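Local structure of aminoglycoside N(3)-acetyltransferase, AAC(3)-IVa (Escherichia coli, 6MN3) at residues Thr90-Arg93 / Lys98-Ala101; Gly110-Gln115 / His136-Gln141; Arg200-Lys203 / Leu207-Glu210. The protein probably confers resistance to gentamicin, kanamycin, tobramycin, neomycin and apramycin by transferring an acetyl group from acetyl-CoA to the 3-amino group of their 2-deoxystreptamine ring. All coordinates share one frame; numbering follows the deposited sequence.

In the fold
The three contacts follow one another along the chain without interleaving, and all lie in the antibiotic N-acetyltransferase family region. Contacts 1 and 3 reach the outermost strands of the same seven-stranded mixed sheet, 98-99 and 208-213, on opposite sides of the chain's centre, with their own centres about 29 Å apart. Contact 2 sits between them in sequence, where the start of helix 113-117 meets the end of helix 131-137. Its centre is about 15 Å from that of contact 1, which it touches through Lys98 and Ala113, and about 22 Å from that of contact 3. Contacts 1 and 3 thus join helices to the two edge strands, while contact 2 joins two short helices near the surface, all away from the zinc site.

Contact 1 (Thr90-Arg93 / Lys98-Ala101)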
ATOM      1  N   THR A  90     -13.040  -5.413  -1.951  1.00 48.40           N
ATOM      2  CA  THR A  90     -14.374  -4.992  -1.553  1.00 47.45           C
ATOM      3  C   THR A  90     -14.528  -3.481  -1.566  1.00 46.80           C
ATOM      4  O   THR A  90     -15.618  -2.979  -1.858  1.00 52.41           O
ATOM      5  CB  THR A  90     -14.698  -5.519  -0.153  1.00 48.04           C
ATOM      6  OG1 THR A  90     -14.200  -6.857  -0.021  1.00 48.89           O
ATOM      7  CG2 THR A  90     -16.210  -5.506   0.096  1.00 43.66           C
ATOM      8  N   PHE A  91     -13.448  -2.751  -1.285  1.00 45.45           N
ATOM      9  CA  PHE A  91     -13.535  -1.305  -1.116  1.00 43.93           C
ATOM     10  C   PHE A  91     -13.938  -0.605  -2.411  1.00 47.44           C
ATOM     11  O   PHE A  91     -14.797   0.285  -2.400  1.00 44.24           O
ATOM     12  CB  PHE A  91     -12.194  -0.780  -0.601  1.00 39.74           C
ATOM     13  CG  PHE A  91     -12.118   0.712  -0.480  1.00 39.18           C
ATOM     14  CD1 PHE A  91     -13.074   1.415   0.230  1.00 38.62           C
ATOM     15  CD2 PHE A  91     -11.071   1.410  -1.060  1.00 42.01           C
ATOM     16  CE1 PHE A  91     -12.996   2.788   0.348  1.00 38.43           C
ATOM     17  CE2 PHE A  91     -10.984   2.781  -0.946  1.00 39.45           C
ATOM     18  CZ  PHE A  91     -11.947   3.472  -0.241  1.00 43.11           C
ATOM     19  N   TRP A  92     -13.346  -1.004  -3.539  1.00 45.66           N
ATOM     20  CA  TRP A  92     -13.530  -0.253  -4.776  1.00 53.01           C
ATOM     21  C   TRP A  92     -14.914  -0.437  -5.384  1.00 57.63           C
ATOM     22  O   TRP A  92     -15.305   0.357  -6.247  1.00 59.45           O
ATOM     23  CB  TRP A  92     -12.461  -0.650  -5.795  1.00 49.50           C
ATOM     24  CG  TRP A  92     -12.667  -2.004  -6.397  1.00 54.21           C
ATOM     25  CD1 TRP A  92     -12.172  -3.189  -5.939  1.00 50.89           C
ATOM     26  CD2 TRP A  92     -13.422  -2.314  -7.575  1.00 55.73           C
ATOM     27  NE1 TRP A  92     -12.569  -4.217  -6.759  1.00 55.49           N
ATOM     28  CE2 TRP A  92     -13.338  -3.706  -7.770  1.00 55.91           C
ATOM     29  CE3 TRP A  92     -14.161  -1.549  -8.483  1.00 61.31           C
ATOM     30  CZ2 TRP A  92     -13.968  -4.350  -8.834  1.00 59.23           C
ATOM     31  CZ3 TRP A  92     -14.784  -2.191  -9.539  1.00 63.34           C
ATOM     32  CH2 TRP A  92     -14.683  -3.576  -9.706  1.00 61.21           C
ATOM     33  N   ARG A  93     -15.662  -1.457  -4.963  1.00 54.96           N
ATOM     34  CA  ARG A  93     -16.985  -1.717  -5.515  1.00 54.08           C
ATOM     35  C   ARG A  93     -18.087  -0.916  -4.837  1.00 51.68           C
ATOM     36  O   ARG A  93     -19.218  -0.901  -5.337  1.00 53.69           O
ATOM     37  CB  ARG A  93     -17.320  -3.208  -5.412  1.00 53.14           C
ATOM     38  CG  ARG A  93     -16.226  -4.128  -5.913  1.00 53.91           C
ATOM     39  CD  ARG A  93     -16.599  -5.582  -5.693  1.00 54.78           C
ATOM     40  NE  ARG A  93     -15.487  -6.480  -5.985  1.00 55.84           N
ATOM     41  CZ  ARG A  93     -15.285  -7.062  -7.163  1.00 58.47           C
ATOM     42  NH1 ARG A  93     -16.123  -6.843  -8.166  1.00 61.11           N
ATOM     43  NH2 ARG A  93     -14.243  -7.863  -7.335  1.00 61.82           N
ATOM     44  N   LYS A  98     -13.548   6.226  -5.828  1.00 56.21           N
ATOM     45  CA  LYS A  98     -12.923   6.369  -7.130  1.00 55.59           C
ATOM     46  C   LYS A  98     -11.817   5.335  -7.297  1.00 55.19           C
ATOM     47  O   LYS A  98     -11.352   4.720  -6.337  1.00 53.63           O
ATOM     48  CB  LYS A  98     -12.370   7.785  -7.313  1.00 53.25           C
ATOM     49  CG  LYS A  98     -13.199   8.883  -6.651  1.00 54.22           C
ATOM     50  CD  LYS A  98     -14.622   8.938  -7.192  1.00 63.07           C
ATOM     51  CE  LYS A  98     -15.461   9.956  -6.426  1.00 65.12           C
ATOM     52  NZ  LYS A  98     -16.923   9.806  -6.689  1.00 62.36           N
ATOM     53  N   ARG A  99     -11.393   5.149  -8.543  1.00 63.42           N
ATOM     54  CA  ARG A  99     -10.406   4.135  -8.874  1.00 61.04           C
ATOM     55  C   ARG A  99      -9.594   4.611 -10.067  1.00 59.75           C
ATOM     56  O   ARG A  99     -10.139   5.215 -10.995  1.00 62.82           O
ATOM     57  CB  ARG A  99     -11.080   2.794  -9.179  1.00 57.59           C
ATOM     58  CG  ARG A  99     -10.201   1.583  -8.959  1.00 56.47           C
ATOM     59  CD  ARG A  99     -10.947   0.314  -9.324  1.00 61.64           C
ATOM     60  NE  ARG A  99     -10.163  -0.883  -9.041  1.00 65.57           N
ATOM     61  CZ  ARG A  99     -10.467  -2.095  -9.491  1.00 68.22           C
ATOM     62  NH1 ARG A  99     -11.542  -2.274 -10.247  1.00 68.05           N
ATOM     63  NH2 ARG A  99      -9.695  -3.130  -9.185  1.00 68.60           N
ATOM     64  N   SER A 100      -8.291   4.349 -10.031  1.00 56.38           N
ATOM     65  CA  SER A 100      -7.418   4.771 -11.116  1.00 59.43           C
ATOM     66  C   SER A 100      -7.735   3.993 -12.389  1.00 65.15           C
ATOM     67  O   SER A 100      -8.238   2.868 -12.348  1.00 68.15           O
ATOM     68  CB  SER A 100      -5.952   4.580 -10.729  1.00 61.02           C
ATOM     69  OG  SER A 100      -5.644   5.264  -9.527  1.00 60.98           O
ATOM     70  N   ALA A 101      -7.436   4.609 -13.526  1.00 66.13           N
ATOM     71  CA  ALA A 101      -7.737   4.028 -14.836  1.00 68.92           C
ATOM     72  C   ALA A 101      -6.492   3.442 -15.491  1.00 72.98           C
ATOM     73  O   ALA A 101      -6.223   3.673 -16.668  1.00 80.29           O
ATOM     74  CB  ALA A 101      -8.385   5.074 -15.735  1.00 71.69           C
TER
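The guanidinium of Arg99 lies flat over one face of the Trp92 indole, a cation-pi stack with the planes 22° apart. Arg99 CZ stands 3.6 Å from the centroid of the five-membered ring and 16° off its normal, while NH1 reaches across the six-membered ring, 3.2 Å from Trp92 CE3. In Arg99, CG lies opposite the backbone N (chi1 -155°) and the chain is extended from there to NE, which carries the guanidinium out to the indole; its CD passes 3.8 Å from Trp92 CE3. The other face of the indole is taken by Arg93, whose CG sits over it, so the ring is sandwiched between two arginine side chains.

Hydrogen bonds fix both partners. Trp92 NE1 donates to Asp89 OD1, whereas Arg99 gives NH1 to the Ser78 carbonyl and NE to Ser64 OG, which holds the guanidinium against turning on the indole. Val80 packs against both side chains. Trp92 lies where helix 86-91 gives way to the loop, and Arg99 belongs to the edge strand 98-99; strand 106-109 pairs with that edge and supplies Ala107, which touches the Trp92 side chain, so the stack joins this region to the sheet margin.

Contact 2 (Gly110-Gln115 / His136-Gln141); sequences GPQAEQ and HELDGQ
Leu138 pushes its two methyls against a pair of glutamines, Gln112 and Gln115, where the start of helix 113-117 meets the Schellman motif that ends helix 131-137. The leucine and the glutamines approach from opposite directions. CD1 meets the aliphatic part of Gln112, 3.6 Å from its CG, and also comes 3.4 Å from Gln115 NE2. CD2 takes the amide end of Gln112, lying 3.6 Å from its CD. The leucine fork is therefore divided between hydrocarbon and amide surface. Beside it, the extended Glu137 brings OE2 to 3.2 Å from Gln115 NE2, with the carboxylate and amide planes 62° apart.

What sets up this first shell is mostly local. Gln112 is the N-cap residue of its helix, and a type I turn from Gly110 to Ala113 leads the chain into it; its backbone N donates to Thr59 OG1. The side chain bends at chi2 (80°), which turns the amide across the end of Leu138, beside CD2, and toward Gln115 instead of letting it run straight out.

On the other side, Asp139 adopts positive phi as the C' residue of the Schellman motif, with Gly140 N bonded to Val135 O and Asp139 N to His136 O. Arg224 reinforces this helix end by donating to the carbonyls of His136 and Glu137, and Arg222 forms a salt bridge with Asp139. Past the turn, Gln141 enters strand 141-145, so the contact joins two short helices at the surface close to where the chain returns to the sheet. The two glutamines are themselves linked to each other by a weak, bent hydrogen bond, Gln112 NE2 to Gln115 OE1, 2.8 Å long with an N-H...O angle of 127°.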
ATOM      1  N   GLY A 110     -13.502   9.783  -0.304  1.00 42.98           N
ATOM      2  CA  GLY A 110     -13.374  10.921   0.574  1.00 42.67           C
ATOM      3  C   GLY A 110     -13.182  12.204  -0.209  1.00 52.72           C
ATOM      4  O   GLY A 110     -13.103  12.197  -1.441  1.00 46.57           O
ATOM      5  N   PRO A 111     -13.097  13.338   0.493  1.00 52.38           N
ATOM      6  CA  PRO A 111     -12.950  14.627  -0.204  1.00 47.55           C
ATOM      7  C   PRO A 111     -11.659  14.755  -0.993  1.00 47.77           C
ATOM      8  O   PRO A 111     -11.534  15.697  -1.783  1.00 50.99           O
ATOM      9  CB  PRO A 111     -13.006  15.657   0.935  1.00 47.54           C
ATOM     10  CG  PRO A 111     -13.591  14.926   2.107  1.00 52.37           C
ATOM     11  CD  PRO A 111     -13.160  13.503   1.954  1.00 50.41           C
ATOM     12  N   GLN A 112     -10.704  13.844  -0.810  1.00 47.46           N
ATOM     13  CA  GLN A 112      -9.415  13.904  -1.486  1.00 45.89           C
ATOM     14  C   GLN A 112      -9.226  12.778  -2.495  1.00 46.76           C
ATOM     15  O   GLN A 112      -8.126  12.628  -3.040  1.00 46.24           O
ATOM     16  CB  GLN A 112      -8.285  13.876  -0.455  1.00 46.84           C
ATOM     17  CG  GLN A 112      -7.094  14.730  -0.815  1.00 59.51           C
ATOM     18  CD  GLN A 112      -7.315  16.193  -0.502  1.00 72.02           C
ATOM     19  OE1 GLN A 112      -7.685  16.549   0.616  1.00 73.09           O
ATOM     20  NE2 GLN A 112      -7.088  17.052  -1.491  1.00 77.97           N
ATOM     21  N   ALA A 113     -10.272  11.989  -2.761  1.00 49.36           N
ATOM     22  CA  ALA A 113     -10.132  10.815  -3.619  1.00 46.70           C
ATOM     23  C   ALA A 113      -9.742  11.199  -5.039  1.00 54.62           C
ATOM     24  O   ALA A 113      -8.908  10.533  -5.663  1.00 53.93           O
ATOM     25  CB  ALA A 113     -11.433  10.016  -3.624  1.00 48.83           C
ATOM     26  N   GLU A 114     -10.340  12.266  -5.564  1.00 61.97           N
ATOM     27  CA  GLU A 114     -10.053  12.695  -6.927  1.00 70.52           C
ATOM     28  C   GLU A 114      -8.577  13.047  -7.104  1.00 67.27           C
ATOM     29  O   GLU A 114      -7.974  12.728  -8.134  1.00 72.15           O
ATOM     30  CB  GLU A 114     -10.951  13.885  -7.293  1.00 83.13           C
ATOM     31  CG  GLU A 114     -10.741  15.172  -6.464  1.00 95.01           C
ATOM     32  CD  GLU A 114     -10.867  14.982  -4.950  1.00101.90           C
ATOM     33  OE1 GLU A 114     -11.517  14.009  -4.511  1.00104.30           O
ATOM     34  OE2 GLU A 114     -10.284  15.793  -4.199  1.00102.03           O
ATOM     35  N   GLN A 115      -7.973  13.700  -6.108  1.00 60.16           N
ATOM     36  CA  GLN A 115      -6.591  14.148  -6.252  1.00 61.91           C
ATOM     37  C   GLN A 115      -5.617  12.978  -6.190  1.00 61.83           C
ATOM     38  O   GLN A 115      -4.590  12.977  -6.878  1.00 67.49           O
ATOM     39  CB  GLN A 115      -6.267  15.181  -5.172  1.00 65.34           C
ATOM     40  CG  GLN A 115      -5.079  16.069  -5.488  1.00 76.42           C
ATOM     41  CD  GLN A 115      -4.475  16.670  -4.237  1.00 80.93           C
ATOM     42  OE1 GLN A 115      -5.166  17.333  -3.461  1.00 83.37           O
ATOM     43  NE2 GLN A 115      -3.187  16.431  -4.026  1.00 78.19           N
ATOM     44  N   HIS A 136       1.616  10.848  -0.169  1.00 37.74           N
ATOM     45  CA  HIS A 136       2.788  11.407   0.496  1.00 37.23           C
ATOM     46  C   HIS A 136       2.757  12.930   0.493  1.00 38.53           C
ATOM     47  O   HIS A 136       3.096  13.567   1.498  1.00 43.20           O
ATOM     48  CB  HIS A 136       4.059  10.889  -0.180  1.00 40.02           C
ATOM     49  CG  HIS A 136       5.322  11.493   0.351  1.00 37.91           C
ATOM     50  ND1 HIS A 136       5.906  12.608  -0.209  1.00 48.09           N
ATOM     51  CD2 HIS A 136       6.117  11.132   1.386  1.00 36.73           C
ATOM     52  CE1 HIS A 136       7.004  12.912   0.460  1.00 39.33           C
ATOM     53  NE2 HIS A 136       7.155  12.031   1.432  1.00 47.47           N
ATOM     54  N   GLU A 137       2.342  13.535  -0.621  1.00 45.34           N
ATOM     55  CA  GLU A 137       2.308  14.991  -0.689  1.00 50.01           C
ATOM     56  C   GLU A 137       1.156  15.584   0.113  1.00 52.83           C
ATOM     57  O   GLU A 137       1.193  16.775   0.436  1.00 58.36           O
ATOM     58  CB  GLU A 137       2.240  15.447  -2.150  1.00 52.75           C
ATOM     59  CG  GLU A 137       0.865  15.869  -2.634  1.00 66.97           C
ATOM     60  CD  GLU A 137       0.893  16.423  -4.049  1.00 79.06           C
ATOM     61  OE1 GLU A 137       1.923  17.016  -4.439  1.00 79.08           O
ATOM     62  OE2 GLU A 137      -0.113  16.264  -4.772  1.00 79.54           O
ATOM     63  N   LEU A 138       0.146  14.784   0.452  1.00 50.15           N
ATOM     64  CA  LEU A 138      -0.958  15.234   1.287  1.00 51.34           C
ATOM     65  C   LEU A 138      -0.761  14.874   2.756  1.00 50.15           C
ATOM     66  O   LEU A 138      -1.718  14.943   3.533  1.00 53.87           O
ATOM     67  CB  LEU A 138      -2.279  14.657   0.773  1.00 49.53           C
ATOM     68  CG  LEU A 138      -2.851  15.342  -0.470  1.00 52.74           C
ATOM     69  CD1 LEU A 138      -3.603  14.349  -1.336  1.00 52.06           C
ATOM     70  CD2 LEU A 138      -3.753  16.503  -0.082  1.00 51.75           C
ATOM     71  N   ASP A 139       0.458  14.491   3.144  1.00 41.41           N
ATOM     72  CA  ASP A 139       0.797  14.174   4.534  1.00 41.97           C
ATOM     73  C   ASP A 139      -0.042  13.014   5.067  1.00 35.03           C
ATOM     74  O   ASP A 139      -0.466  13.007   6.225  1.00 33.60           O
ATOM     75  CB  ASP A 139       0.659  15.407   5.431  1.00 49.71           C
ATOM     76  CG  ASP A 139       1.570  15.349   6.640  1.00 58.29           C
ATOM     77  OD1 ASP A 139       2.477  14.491   6.659  1.00 52.37           O
ATOM     78  OD2 ASP A 139       1.382  16.162   7.569  1.00 64.57           O
ATOM     79  N   GLY A 140      -0.268  12.017   4.223  1.00 33.01           N
ATOM     80  CA  GLY A 140      -1.107  10.903   4.605  1.00 32.49           C
ATOM     81  C   GLY A 140      -0.446   9.975   5.607  1.00 34.43           C
ATOM     82  O   GLY A 140       0.757  10.020   5.869  1.00 29.52           O
ATOM     83  N   GLN A 141      -1.277   9.114   6.187  1.00 32.26           N
ATOM     84  CA  GLN A 141      -0.835   8.049   7.071  1.00 27.23           C
ATOM     85  C   GLN A 141      -0.938   6.714   6.346  1.00 30.70           C
ATOM     86  O   GLN A 141      -1.841   6.499   5.533  1.00 34.61           O
ATOM     87  CB  GLN A 141      -1.675   8.003   8.351  1.00 30.41           C
ATOM     88  CG  GLN A 141      -1.416   9.136   9.326  1.00 33.69           C
ATOM     89  CD  GLN A 141      -2.323   9.064  10.541  1.00 35.86           C
ATOM     90  OE1 GLN A 141      -3.548   9.105  10.419  1.00 39.43           O
ATOM     91  NE2 GLN A 141      -1.725   8.946  11.721  1.00 29.06           N
TER

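Contact 3 (Arg200-Lys203 / Leu207-Glu210)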
ATOM      1  N   ARG A 200      12.437  -1.819  12.062  1.00 34.99           N
ATOM      2  CA  ARG A 200      13.340  -1.390  13.124  1.00 43.18           C
ATOM      3  C   ARG A 200      13.759   0.063  12.939  1.00 42.35           C
ATOM      4  O   ARG A 200      13.879   0.807  13.919  1.00 47.27           O
ATOM      5  CB  ARG A 200      14.565  -2.298  13.180  1.00 52.07           C
ATOM      6  CG  ARG A 200      15.486  -1.999  14.352  1.00 62.65           C
ATOM      7  CD  ARG A 200      16.877  -2.565  14.129  1.00 67.72           C
ATOM      8  NE  ARG A 200      16.895  -4.019  14.228  1.00 70.54           N
ATOM      9  CZ  ARG A 200      17.633  -4.809  13.455  1.00 80.01           C
ATOM     10  NH1 ARG A 200      18.411  -4.284  12.520  1.00 83.47           N
ATOM     11  NH2 ARG A 200      17.589  -6.124  13.613  1.00 86.76           N
ATOM     12  N   TRP A 201      13.987   0.488  11.695  1.00 39.54           N
ATOM     13  CA  TRP A 201      14.333   1.884  11.439  1.00 40.86           C
ATOM     14  C   TRP A 201      13.274   2.822  12.004  1.00 40.23           C
ATOM     15  O   TRP A 201      13.596   3.799  12.690  1.00 36.47           O
ATOM     16  CB  TRP A 201      14.496   2.123   9.937  1.00 42.23           C
ATOM     17  CG  TRP A 201      15.553   1.302   9.275  1.00 45.55           C
ATOM     18  CD1 TRP A 201      16.592   0.654   9.878  1.00 45.28           C
ATOM     19  CD2 TRP A 201      15.677   1.043   7.873  1.00 46.42           C
ATOM     20  NE1 TRP A 201      17.354   0.006   8.936  1.00 41.76           N
ATOM     21  CE2 TRP A 201      16.814   0.230   7.697  1.00 46.57           C
ATOM     22  CE3 TRP A 201      14.936   1.420   6.749  1.00 37.25           C
ATOM     23  CZ2 TRP A 201      17.226  -0.215   6.443  1.00 42.40           C
ATOM     24  CZ3 TRP A 201      15.347   0.977   5.504  1.00 38.68           C
ATOM     25  CH2 TRP A 201      16.481   0.169   5.362  1.00 41.22           C
ATOM     26  N   LEU A 202      12.001   2.530  11.732  1.00 36.68           N
ATOM     27  CA  LEU A 202      10.919   3.436  12.100  1.00 34.58           C
ATOM     28  C   LEU A 202      10.568   3.330  13.579  1.00 36.51           C
ATOM     29  O   LEU A 202      10.403   4.348  14.258  1.00 43.84           O
ATOM     30  CB  LEU A 202       9.688   3.153  11.237  1.00 29.43           C
ATOM     31  CG  LEU A 202       9.859   3.431   9.742  1.00 29.08           C
ATOM     32  CD1 LEU A 202       8.865   2.623   8.920  1.00 28.03           C
ATOM     33  CD2 LEU A 202       9.722   4.918   9.452  1.00 28.38           C
ATOM     34  N   LYS A 203      10.443   2.106  14.094  1.00 33.21           N
ATOM     35  CA  LYS A 203      10.032   1.933  15.484  1.00 40.02           C
ATOM     36  C   LYS A 203      11.070   2.504  16.445  1.00 44.13           C
ATOM     37  O   LYS A 203      10.715   3.083  17.478  1.00 55.14           O
ATOM     38  CB  LYS A 203       9.778   0.455  15.776  1.00 47.03           C
ATOM     39  CG  LYS A 203       9.693   0.109  17.254  1.00 53.18           C
ATOM     40  CD  LYS A 203       9.114  -1.280  17.460  1.00 58.30           C
ATOM     41  CE  LYS A 203       9.722  -2.284  16.491  1.00 64.42           C
ATOM     42  NZ  LYS A 203       9.049  -3.611  16.571  1.00 68.89           N
ATOM     43  N   LEU A 207       8.776   6.520  15.194  1.00 30.12           N
ATOM     44  CA  LEU A 207       7.970   6.974  14.070  1.00 28.86           C
ATOM     45  C   LEU A 207       6.883   5.985  13.679  1.00 31.25           C
ATOM     46  O   LEU A 207       6.103   6.272  12.764  1.00 38.08           O
ATOM     47  CB  LEU A 207       8.863   7.251  12.858  1.00 36.08           C
ATOM     48  CG  LEU A 207      10.037   8.202  13.074  1.00 43.06           C
ATOM     49  CD1 LEU A 207      10.862   8.324  11.801  1.00 45.62           C
ATOM     50  CD2 LEU A 207       9.541   9.563  13.536  1.00 39.71           C
ATOM     51  N   GLN A 208       6.813   4.832  14.335  1.00 28.69           N
ATOM     52  CA  GLN A 208       5.831   3.805  14.016  1.00 24.18           C
ATOM     53  C   GLN A 208       4.984   3.535  15.250  1.00 32.59           C
ATOM     54  O   GLN A 208       5.511   3.150  16.299  1.00 27.94           O
ATOM     55  CB  GLN A 208       6.516   2.525  13.534  1.00 26.29           C
ATOM     56  CG  GLN A 208       5.582   1.340  13.371  1.00 29.22           C
ATOM     57  CD  GLN A 208       6.273   0.134  12.764  1.00 34.01           C
ATOM     58  OE1 GLN A 208       6.426   0.040  11.546  1.00 36.77           O
ATOM     59  NE2 GLN A 208       6.693  -0.800  13.613  1.00 29.88           N
ATOM     60  N   LYS A 209       3.680   3.757  15.126  1.00 32.82           N
ATOM     61  CA  LYS A 209       2.733   3.409  16.173  1.00 23.67           C
ATOM     62  C   LYS A 209       2.261   1.976  15.973  1.00 22.40           C
ATOM     63  O   LYS A 209       2.010   1.542  14.845  1.00 25.35           O
ATOM     64  CB  LYS A 209       1.541   4.366  16.165  1.00 24.49           C
ATOM     65  CG  LYS A 209       1.736   5.585  17.049  1.00 33.35           C
ATOM     66  CD  LYS A 209       1.284   6.855  16.355  1.00 42.42           C
ATOM     67  CE  LYS A 209       1.585   8.076  17.210  1.00 54.29           C
ATOM     68  NZ  LYS A 209       1.161   9.340  16.547  1.00 58.74           N
ATOM     69  N   GLU A 210       2.155   1.238  17.071  1.00 22.23           N
ATOM     70  CA  GLU A 210       1.799  -0.171  17.022  1.00 34.28           C
ATOM     71  C   GLU A 210       0.670  -0.447  18.000  1.00 30.51           C
ATOM     72  O   GLU A 210       0.605   0.152  19.078  1.00 23.92           O
ATOM     73  CB  GLU A 210       2.999  -1.065  17.349  1.00 29.55           C
ATOM     74  CG  GLU A 210       4.179  -0.890  16.412  1.00 35.77           C
ATOM     75  CD  GLU A 210       5.349  -1.777  16.782  1.00 45.82           C
ATOM     76  OE1 GLU A 210       5.303  -2.408  17.859  1.00 44.10           O
ATOM     77  OE2 GLU A 210       6.315  -1.846  15.994  1.00 52.91           O
TER
HETATM   78  O   HOH W   1       7.523  -4.142  18.996  1.00 46.25           O
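Lys203 runs from the last turn of helix 197-204 alongside Gln208 and ends at the carboxylate of Glu210. Its CB lies 4.0 Å from Gln208 NE2, and CG, anti to the backbone N (chi1 165°), continues past Glu210 OE2. CD makes the close approach, 3.2 Å from that same OE2. A bend at chi3 (44°) then keeps CE and NZ near the acid, so that lysine and glutamate cross at about a right angle. At the tip, NZ forms a salt bridge to Glu210 OE2 at 3.3 Å, weak as a hydrogen bond, while a water accepts from NZ and donates to Glu210 OE1. Asp199 is a second, long and weak ion-pair partner of NZ.

Gln208 NE2, 2.6 Å from Glu210 OE2, donates from near its amide plane to the anti lone pair, over a bent angle of 134°. The amide is held from its other end too, its OE1 accepting from His149, and NE2 also donates to Asp199.

At the turn the chain makes a tight helix-to-strand connection. Leu207 N donates to Leu202 O over 2.9 Å, and Leu202 CB packs against Gln208 CB at 4.0 Å. Leu202 and Leu207 both rest on Thr229 of helix 223-236, and Leu202 and Gln208 on Ile221 of the adjoining strand 216-222.

The helix is thus pinned to edge strand 208-213 by a backbone bond and leucine packing at the turn, and by a polar cluster farther along. An amide and an ammonium converging on one oxygen, with water bridging to the other, would be expected to favour the ionised form of Glu210.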